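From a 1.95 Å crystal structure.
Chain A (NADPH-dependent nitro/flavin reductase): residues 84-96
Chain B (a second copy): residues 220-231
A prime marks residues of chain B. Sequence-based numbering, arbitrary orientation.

Chain A (84-96) YRHQQLAEEKGEH
Chain B (220-231) TWSDQILNFMKQ

Two helices from two copies of the reductase, 84-92 of chain A and 221-229 of chain B, cross with axes 10.0 Å apart at closest approach and N-to-C directions 107° apart, somewhat past perpendicular. The two stretches bury 544 Å² between them, both sides summed. Three CA pairs fix the register. Leu89 CA lies 6.4 Å from Ser222′ CA. Ala90 CA lies 6.6 Å from Leu226′ CA. His86 CA lies 7.3 Å from Ile225′ CA. Both helices have ordinary helical phi/psi, near -65/-40.

Chain B begins with Thr220′, extended at -92/173 and chi1 p, which caps its own helix: Asp223′ N donates to Thr220′ OG1 (3.2 Å), and Thr220′ N returns a bond to Asp223′ OD2 (3.2 Å). This reciprocal pair secures the first turn without taking part in the contact.

Trp221′ starts sideways, but its rotamer (chi1 t, chi2 76°) brings the six-membered ring to chain A. There Leu89 CD1 lies 3.4 Å from Trp221′ CZ3, while Arg85 CD (4.1 Å) and His86 NE2 (4.0 Å) approach Trp221′ CH2. Arg85 contributes its aliphatic stem, chi1 and chi2 both t and chi3 m; its NH1 and NH2 are hydrogen-bonded elsewhere in the structure. The His86 ring (chi1 m, chi2 78°) meets the indole obliquely, planes at 54° and centroids 5.9 Å apart.

Ser222′ (chi1 m) points toward chain A, and its small side chain accompanies the shortest CA separation in the register. Leu89 CD2 sits 3.9 Å from the Ser222′ carbonyl O, an acceptor already used by Leu226′ N (2.9 Å) within the helix. Lys93 CE packs 3.9 Å from Ser222′ CB.

Ile225′, one turn on, is m, m and points toward chain A. Its CG2 lies at the edge of the His86 ring, 3.7 Å from His86 CD2, and its CB is 4.0 Å from Leu89 CD1. Leu89 (t, t) thus fits among Trp221′, Ser222′, Ile225′ and Leu226′, and has the largest covered area of any residue here, 85 Å².

Leu226′ is nearly its equal at 80 Å². With chi1 at -102°, between wells, and chi2 t, it places CD2 4.0 Å from Ala90 CB and 3.4 Å from Glu95 OE1, and CD1 3.9 Å from Lys93 CB. Its partners follow the bend of chain A: beyond the helix, Lys93 (-99/12) leads into Gly94, whose 76/16 backbone favours glycine, and Glu95 turns extended (-106/149). Glu95 N bonds Ala90 O at 2.8 Å, tying the turn back to the helix.

Lys230′, one turn beyond Leu226′, reaches out with chi1 m and the rest t. Its NZ meets Glu95 OE1 at 3.0 Å, a salt bridge whose hydrogen bond is weak. The rule is legible: small residues, Ser222′ and Ala90, mark the two closest CA pairs, leucines fill the middle, and a charged pair closes the exposed end.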

ATOM      1  N   TYR A  84      15.400   4.714  -7.931  1.00 15.55           N
ATOM      2  CA  TYR A  84      16.537   4.620  -8.864  1.00 15.50           C
ATOM      3  C   TYR A  84      16.175   5.290 -10.197  1.00 17.73           C
ATOM      4  O   TYR A  84      17.003   5.993 -10.783  1.00 17.37           O
ATOM      5  CB  TYR A  84      16.929   3.162  -9.060  1.00 17.05           C
ATOM      6  CG  TYR A  84      17.977   2.916 -10.127  1.00 18.31           C
ATOM      7  CD1 TYR A  84      19.334   3.010  -9.833  1.00 20.74           C
ATOM      8  CD2 TYR A  84      17.614   2.520 -11.411  1.00 18.81           C
ATOM      9  CE1 TYR A  84      20.306   2.732 -10.796  1.00 21.34           C
ATOM     10  CE2 TYR A  84      18.578   2.238 -12.384  1.00 19.31           C
ATOM     11  CZ  TYR A  84      19.923   2.333 -12.067  1.00 28.55           C
ATOM     12  OH  TYR A  84      20.875   2.081 -13.029  1.00 29.60           O
ATOM     13  N   ARG A  85      14.925   5.085 -10.660  1.00 15.04           N
ATOM     14  CA  ARG A  85      14.380   5.696 -11.879  1.00 14.98           C
ATOM     15  C   ARG A  85      14.558   7.225 -11.806  1.00 18.43           C
ATOM     16  O   ARG A  85      15.046   7.838 -12.760  1.00 18.72           O
ATOM     17  CB  ARG A  85      12.881   5.343 -11.984  1.00 16.60           C
ATOM     18  CG  ARG A  85      12.137   5.945 -13.197  1.00 19.98           C
ATOM     19  CD  ARG A  85      10.673   5.515 -13.273  1.00 14.97           C
ATOM     20  NE  ARG A  85      10.559   4.054 -13.380  1.00 15.33           N
ATOM     21  CZ  ARG A  85      10.004   3.273 -12.454  1.00 25.08           C
ATOM     22  NH1 ARG A  85       9.449   3.806 -11.370  1.00 10.51           N
ATOM     23  NH2 ARG A  85       9.995   1.956 -12.608  1.00 14.76           N
ATOM     24  N   HIS A  86      14.233   7.806 -10.645  1.00 14.09           N
ATOM     25  CA  HIS A  86      14.296   9.238 -10.334  1.00 14.30           C
ATOM     26  C   HIS A  86      15.755   9.703 -10.242  1.00 18.03           C
ATOM     27  O   HIS A  86      16.098  10.747 -10.799  1.00 16.32           O
ATOM     28  CB  HIS A  86      13.453   9.536  -9.069  1.00 15.05           C
ATOM     29  CG  HIS A  86      12.109   8.864  -9.136  1.00 18.29           C
ATOM     30  ND1 HIS A  86      11.959   7.501  -8.872  1.00 20.63           N
ATOM     31  CD2 HIS A  86      10.922   9.352  -9.555  1.00 20.13           C
ATOM     32  CE1 HIS A  86      10.685   7.223  -9.110  1.00 19.89           C
ATOM     33  NE2 HIS A  86      10.021   8.310  -9.510  1.00 20.26           N
ATOM     34  N   GLN A  87      16.624   8.893  -9.601  1.00 16.45           N
ATOM     35  CA  GLN A  87      18.063   9.178  -9.540  1.00 16.89           C
ATOM     36  C   GLN A  87      18.631   9.265 -10.965  1.00 19.64           C
ATOM     37  O   GLN A  87      19.303  10.237 -11.288  1.00 17.62           O
ATOM     38  CB  GLN A  87      18.807   8.072  -8.770  1.00 18.01           C
ATOM     39  CG  GLN A  87      20.288   8.401  -8.549  1.00 28.12           C
ATOM     40  CD  GLN A  87      21.138   7.210  -8.192  1.00 45.41           C
ATOM     41  OE1 GLN A  87      20.832   6.048  -8.509  1.00 36.22           O
ATOM     42  NE2 GLN A  87      22.261   7.489  -7.550  1.00 37.05           N
ATOM     43  N   GLN A  88      18.356   8.245 -11.809  1.00 17.63           N
ATOM     44  CA  GLN A  88      18.860   8.177 -13.192  1.00 17.77           C
ATOM     45  C   GLN A  88      18.268   9.232 -14.138  1.00 23.84           C
ATOM     46  O   GLN A  88      18.977   9.767 -14.991  1.00 23.93           O
ATOM     47  CB  GLN A  88      18.689   6.775 -13.770  1.00 18.78           C
ATOM     48  CG  GLN A  88      19.584   5.696 -13.134  1.00 29.31           C
ATOM     49  CD  GLN A  88      21.093   5.869 -13.243  1.00 56.19           C
ATOM     50  OE1 GLN A  88      21.842   5.359 -12.395  1.00 52.60           O
ATOM     51  NE2 GLN A  88      21.585   6.506 -14.307  1.00 55.72           N
ATOM     52  N   LEU A  89      16.974   9.535 -13.961  1.00 21.06           N
ATOM     53  CA  LEU A  89      16.216  10.555 -14.696  1.00 22.21           C
ATOM     54  C   LEU A  89      16.961  11.902 -14.515  1.00 24.77           C
ATOM     55  O   LEU A  89      17.239  12.591 -15.497  1.00 24.42           O
ATOM     56  CB  LEU A  89      14.788  10.576 -14.075  1.00 22.97           C
ATOM     57  CG  LEU A  89      13.811  11.694 -14.294  1.00 28.74           C
ATOM     58  CD1 LEU A  89      12.434  11.204 -13.958  1.00 29.36           C
ATOM     59  CD2 LEU A  89      14.101  12.880 -13.376  1.00 31.82           C
ATOM     60  N   ALA A  90      17.346  12.219 -13.271  1.00 20.36           N
ATOM     61  CA  ALA A  90      18.050  13.453 -12.919  1.00 20.75           C
ATOM     62  C   ALA A  90      19.473  13.477 -13.492  1.00 26.67           C
ATOM     63  O   ALA A  90      19.891  14.520 -14.011  1.00 26.66           O
ATOM     64  CB  ALA A  90      18.072  13.635 -11.416  1.00 21.28           C
ATOM     65  N   GLU A  91      20.187  12.323 -13.466  1.00 22.91           N
ATOM     66  CA  GLU A  91      21.543  12.207 -14.032  1.00 22.78           C
ATOM     67  C   GLU A  91      21.560  12.499 -15.532  1.00 30.43           C
ATOM     68  O   GLU A  91      22.537  13.055 -16.035  1.00 32.49           O
ATOM     69  CB  GLU A  91      22.175  10.838 -13.734  1.00 23.52           C
ATOM     70  CG  GLU A  91      22.643  10.674 -12.297  1.00 28.22           C
ATOM     71  CD  GLU A  91      23.118   9.280 -11.924  1.00 39.23           C
ATOM     72  OE1 GLU A  91      23.531   8.521 -12.831  1.00 27.25           O
ATOM     73  OE2 GLU A  91      23.108   8.956 -10.716  1.00 28.63           O
ATOM     74  N   GLU A  92      20.472  12.151 -16.238  1.00 28.50           N
ATOM     75  CA  GLU A  92      20.293  12.416 -17.666  1.00 29.08           C
ATOM     76  C   GLU A  92      20.254  13.926 -17.947  1.00 34.41           C
ATOM     77  O   GLU A  92      20.634  14.358 -19.034  1.00 34.10           O
ATOM     78  CB  GLU A  92      18.995  11.770 -18.175  1.00 30.46           C
ATOM     79  CG  GLU A  92      19.134  10.304 -18.547  1.00 41.75           C
ATOM     80  CD  GLU A  92      20.309   9.972 -19.449  1.00 60.23           C
ATOM     81  OE1 GLU A  92      20.439  10.606 -20.521  1.00 49.89           O
ATOM     82  OE2 GLU A  92      21.120   9.097 -19.068  1.00 51.83           O
ATOM     83  N   LYS A  93      19.796  14.714 -16.958  1.00 30.85           N
ATOM     84  CA  LYS A  93      19.683  16.170 -17.022  1.00 30.58           C
ATOM     85  C   LYS A  93      20.867  16.858 -16.336  1.00 35.54           C
ATOM     86  O   LYS A  93      20.838  18.066 -16.105  1.00 37.22           O
ATOM     87  CB  LYS A  93      18.327  16.627 -16.432  1.00 32.72           C
ATOM     88  CG  LYS A  93      17.087  15.976 -17.065  1.00 44.51           C
ATOM     89  CD  LYS A  93      16.813  16.452 -18.495  1.00 54.92           C
ATOM     90  CE  LYS A  93      15.715  15.667 -19.172  1.00 66.80           C
ATOM     91  NZ  LYS A  93      16.179  14.324 -19.623  1.00 75.16           N
ATOM     92  N   GLY A  94      21.902  16.087 -16.027  1.00 31.26           N
ATOM     93  CA  GLY A  94      23.111  16.597 -15.389  1.00 30.47           C
ATOM     94  C   GLY A  94      22.975  16.888 -13.906  1.00 33.41           C
ATOM     95  O   GLY A  94      23.829  17.566 -13.339  1.00 33.14           O
ATOM     96  N   GLU A  95      21.916  16.371 -13.260  1.00 28.92           N
ATOM     97  CA  GLU A  95      21.676  16.564 -11.826  1.00 28.65           C
ATOM     98  C   GLU A  95      21.981  15.278 -11.040  1.00 29.66           C
ATOM     99  O   GLU A  95      21.855  14.185 -11.586  1.00 27.86           O
ATOM    100  CB  GLU A  95      20.236  17.020 -11.580  1.00 30.62           C
ATOM    101  CG  GLU A  95      20.154  18.428 -11.020  1.00 45.71           C
ATOM    102  CD  GLU A  95      19.598  19.454 -11.983  1.00 65.61           C
ATOM    103  OE1 GLU A  95      18.357  19.608 -12.032  1.00 79.95           O
ATOM    104  OE2 GLU A  95      20.398  20.111 -12.685  1.00 53.08           O
ATOM    105  N   HIS A  96      22.427  15.422  -9.789  1.00 25.80           N
ATOM    106  CA  HIS A  96      22.822  14.334  -8.890  1.00 25.17           C
ATOM    107  C   HIS A  96      22.082  14.537  -7.575  1.00 29.52           C
ATOM    108  O   HIS A  96      22.594  15.179  -6.659  1.00 29.15           O
ATOM    109  CB  HIS A  96      24.356  14.286  -8.753  1.00 25.35           C
ATOM    110  CG  HIS A  96      25.014  13.864 -10.031  1.00 28.72           C
ATOM    111  ND1 HIS A  96      25.393  14.792 -10.985  1.00 30.90           N
ATOM    112  CD2 HIS A  96      25.243  12.622 -10.516  1.00 29.88           C
ATOM    113  CE1 HIS A  96      25.848  14.089 -12.012  1.00 30.02           C
ATOM    114  NE2 HIS A  96      25.783  12.779 -11.773  1.00 30.12           N
TER
ATOM    115  N   THR B 220       7.854  18.240 -19.229  1.00 23.83           N
ATOM    116  CA  THR B 220       7.989  16.805 -19.429  1.00 23.41           C
ATOM    117  C   THR B 220       7.845  16.166 -18.045  1.00 27.20           C
ATOM    118  O   THR B 220       7.813  16.884 -17.032  1.00 25.94           O
ATOM    119  CB  THR B 220       9.355  16.486 -20.042  1.00 29.04           C
ATOM    120  OG1 THR B 220      10.358  16.875 -19.110  1.00 27.67           O
ATOM    121  CG2 THR B 220       9.588  17.187 -21.400  1.00 27.41           C
ATOM    122  N   TRP B 221       7.784  14.833 -17.990  1.00 23.53           N
ATOM    123  CA  TRP B 221       7.697  14.139 -16.713  1.00 22.36           C
ATOM    124  C   TRP B 221       8.985  14.315 -15.904  1.00 25.89           C
ATOM    125  O   TRP B 221       8.913  14.622 -14.720  1.00 24.70           O
ATOM    126  CB  TRP B 221       7.326  12.681 -16.903  1.00 20.80           C
ATOM    127  CG  TRP B 221       6.967  11.996 -15.613  1.00 20.94           C
ATOM    128  CD1 TRP B 221       5.807  12.120 -14.908  1.00 23.22           C
ATOM    129  CD2 TRP B 221       7.766  11.038 -14.910  1.00 20.25           C
ATOM    130  NE1 TRP B 221       5.835  11.299 -13.806  1.00 21.85           N
ATOM    131  CE2 TRP B 221       7.016  10.599 -13.798  1.00 23.32           C
ATOM    132  CE3 TRP B 221       9.022  10.462 -15.145  1.00 21.45           C
ATOM    133  CZ2 TRP B 221       7.498   9.635 -12.902  1.00 22.43           C
ATOM    134  CZ3 TRP B 221       9.496   9.500 -14.269  1.00 23.16           C
ATOM    135  CH2 TRP B 221       8.737   9.086 -13.165  1.00 23.79           C
ATOM    136  N   SER B 222      10.157  14.327 -16.593  1.00 23.64           N
ATOM    137  CA  SER B 222      11.491  14.585 -16.018  1.00 23.56           C
ATOM    138  C   SER B 222      11.550  15.960 -15.350  1.00 30.54           C
ATOM    139  O   SER B 222      12.129  16.081 -14.271  1.00 30.67           O
ATOM    140  CB  SER B 222      12.570  14.543 -17.102  1.00 26.26           C
ATOM    141  OG  SER B 222      12.723  13.253 -17.665  1.00 36.05           O
ATOM    142  N   ASP B 223      10.986  17.005 -16.012  1.00 27.84           N
ATOM    143  CA  ASP B 223      10.956  18.372 -15.474  1.00 27.62           C
ATOM    144  C   ASP B 223      10.164  18.396 -14.198  1.00 30.09           C
ATOM    145  O   ASP B 223      10.556  19.024 -13.207  1.00 30.21           O
ATOM    146  CB  ASP B 223      10.245  19.329 -16.452  1.00 29.82           C
ATOM    147  CG  ASP B 223      10.999  19.724 -17.705  1.00 43.83           C
ATOM    148  OD1 ASP B 223      12.247  19.559 -17.729  1.00 45.39           O
ATOM    149  OD2 ASP B 223      10.345  20.218 -18.657  1.00 45.19           O
ATOM    150  N   GLN B 224       9.025  17.720 -14.243  1.00 24.56           N
ATOM    151  CA  GLN B 224       8.062  17.685 -13.166  1.00 24.40           C
ATOM    152  C   GLN B 224       8.594  16.933 -11.951  1.00 25.49           C
ATOM    153  O   GLN B 224       8.459  17.434 -10.841  1.00 23.46           O
ATOM    154  CB  GLN B 224       6.714  17.168 -13.669  1.00 26.14           C
ATOM    155  CG  GLN B 224       5.542  17.575 -12.808  1.00 39.98           C
ATOM    156  CD  GLN B 224       4.314  16.775 -13.154  1.00 49.24           C
ATOM    157  OE1 GLN B 224       4.093  15.720 -12.565  1.00 36.74           O
ATOM    158  NE2 GLN B 224       3.511  17.184 -14.121  1.00 45.01           N
ATOM    159  N   ILE B 225       9.288  15.782 -12.168  1.00 21.64           N
ATOM    160  CA  ILE B 225       9.925  15.034 -11.069  1.00 20.96           C
ATOM    161  C   ILE B 225      11.093  15.855 -10.493  1.00 25.19           C
ATOM    162  O   ILE B 225      11.235  15.939  -9.266  1.00 22.30           O
ATOM    163  CB  ILE B 225      10.392  13.606 -11.515  1.00 24.32           C
ATOM    164  CG1 ILE B 225       9.218  12.698 -11.938  1.00 25.01           C
ATOM    165  CG2 ILE B 225      11.327  12.913 -10.484  1.00 24.36           C
ATOM    166  CD1 ILE B 225       7.974  12.590 -10.946  1.00 34.32           C
ATOM    167  N   LEU B 226      11.937  16.453 -11.377  1.00 24.38           N
ATOM    168  CA  LEU B 226      13.050  17.273 -10.901  1.00 26.27           C
ATOM    169  C   LEU B 226      12.574  18.416 -10.010  1.00 31.91           C
ATOM    170  O   LEU B 226      13.134  18.608  -8.933  1.00 31.96           O
ATOM    171  CB  LEU B 226      13.965  17.782 -12.031  1.00 27.42           C
ATOM    172  CG  LEU B 226      15.294  17.019 -12.214  1.00 34.15           C
ATOM    173  CD1 LEU B 226      16.032  17.494 -13.463  1.00 35.70           C
ATOM    174  CD2 LEU B 226      16.229  17.186 -10.996  1.00 37.19           C
ATOM    175  N   ASN B 227      11.507  19.122 -10.423  1.00 29.13           N
ATOM    176  CA  ASN B 227      10.930  20.221  -9.655  1.00 29.58           C
ATOM    177  C   ASN B 227      10.275  19.727  -8.371  1.00 32.33           C
ATOM    178  O   ASN B 227      10.337  20.420  -7.353  1.00 31.70           O
ATOM    179  CB  ASN B 227       9.943  21.020 -10.496  1.00 34.88           C
ATOM    180  CG  ASN B 227       9.800  22.436 -10.004  1.00 67.00           C
ATOM    181  OD1 ASN B 227       8.888  22.767  -9.232  1.00 63.56           O
ATOM    182  ND2 ASN B 227      10.736  23.294 -10.402  1.00 59.56           N
ATOM    183  N   PHE B 228       9.658  18.521  -8.407  1.00 27.49           N
ATOM    184  CA  PHE B 228       9.081  17.931  -7.200  1.00 26.31           C
ATOM    185  C   PHE B 228      10.210  17.639  -6.203  1.00 29.52           C
ATOM    186  O   PHE B 228      10.085  17.986  -5.042  1.00 27.02           O
ATOM    187  CB  PHE B 228       8.293  16.636  -7.519  1.00 27.14           C
ATOM    188  CG  PHE B 228       8.039  15.744  -6.327  1.00 27.57           C
ATOM    189  CD1 PHE B 228       8.768  14.574  -6.144  1.00 30.21           C
ATOM    190  CD2 PHE B 228       7.068  16.072  -5.385  1.00 29.38           C
ATOM    191  CE1 PHE B 228       8.536  13.749  -5.036  1.00 31.30           C
ATOM    192  CE2 PHE B 228       6.841  15.248  -4.274  1.00 32.27           C
ATOM    193  CZ  PHE B 228       7.571  14.085  -4.114  1.00 30.30           C
HETATM  194  N   MSE B 229      11.296  16.995  -6.653  1.00 29.60           N
HETATM  195  CA  MSE B 229      12.426  16.623  -5.794  1.00 31.71           C
HETATM  196  C   MSE B 229      13.083  17.794  -5.087  1.00 37.10           C
HETATM  197  O   MSE B 229      13.466  17.667  -3.927  1.00 35.81           O
HETATM  198  CB  MSE B 229      13.490  15.827  -6.569  1.00 35.21           C
HETATM  199  CG  MSE B 229      13.101  14.386  -6.852  1.00 44.62           C
HETATM  200 SE   MSE B 229      12.175  13.427  -5.407  1.00 55.88          SE
HETATM  201  CE  MSE B 229      13.217  13.890  -3.889  1.00 52.77           C
ATOM    202  N   LYS B 230      13.200  18.930  -5.786  1.00 36.52           N
ATOM    203  CA  LYS B 230      13.822  20.153  -5.283  1.00 37.88           C
ATOM    204  C   LYS B 230      12.900  21.001  -4.394  1.00 45.64           C
ATOM    205  O   LYS B 230      13.360  22.001  -3.837  1.00 46.81           O
ATOM    206  CB  LYS B 230      14.418  20.973  -6.441  1.00 40.21           C
ATOM    207  CG  LYS B 230      15.571  20.277  -7.150  1.00 49.96           C
ATOM    208  CD  LYS B 230      16.233  21.184  -8.170  1.00 59.40           C
ATOM    209  CE  LYS B 230      17.369  20.494  -8.882  1.00 66.54           C
ATOM    210  NZ  LYS B 230      18.147  21.446  -9.716  1.00 73.18           N
ATOM    211  N   GLN B 231      11.626  20.569  -4.204  1.00 43.30           N
ATOM    212  CA  GLN B 231      10.612  21.219  -3.357  1.00 43.67           C
ATOM    213  C   GLN B 231      11.033  21.250  -1.874  1.00 48.73           C
ATOM    214  O   GLN B 231      12.016  20.598  -1.507  1.00 48.20           O
ATOM    215  CB  GLN B 231       9.233  20.529  -3.544  1.00 45.33           C
ATOM    216  CG  GLN B 231       8.698  19.617  -2.402  1.00 68.07           C
ATOM    217  CD  GLN B 231       9.360  18.254  -2.228  1.00 89.90           C
ATOM    218  OE1 GLN B 231       8.776  17.213  -2.537  1.00 84.59           O
ATOM    219  NE2 GLN B 231      10.562  18.209  -1.669  1.00 83.46           N
TER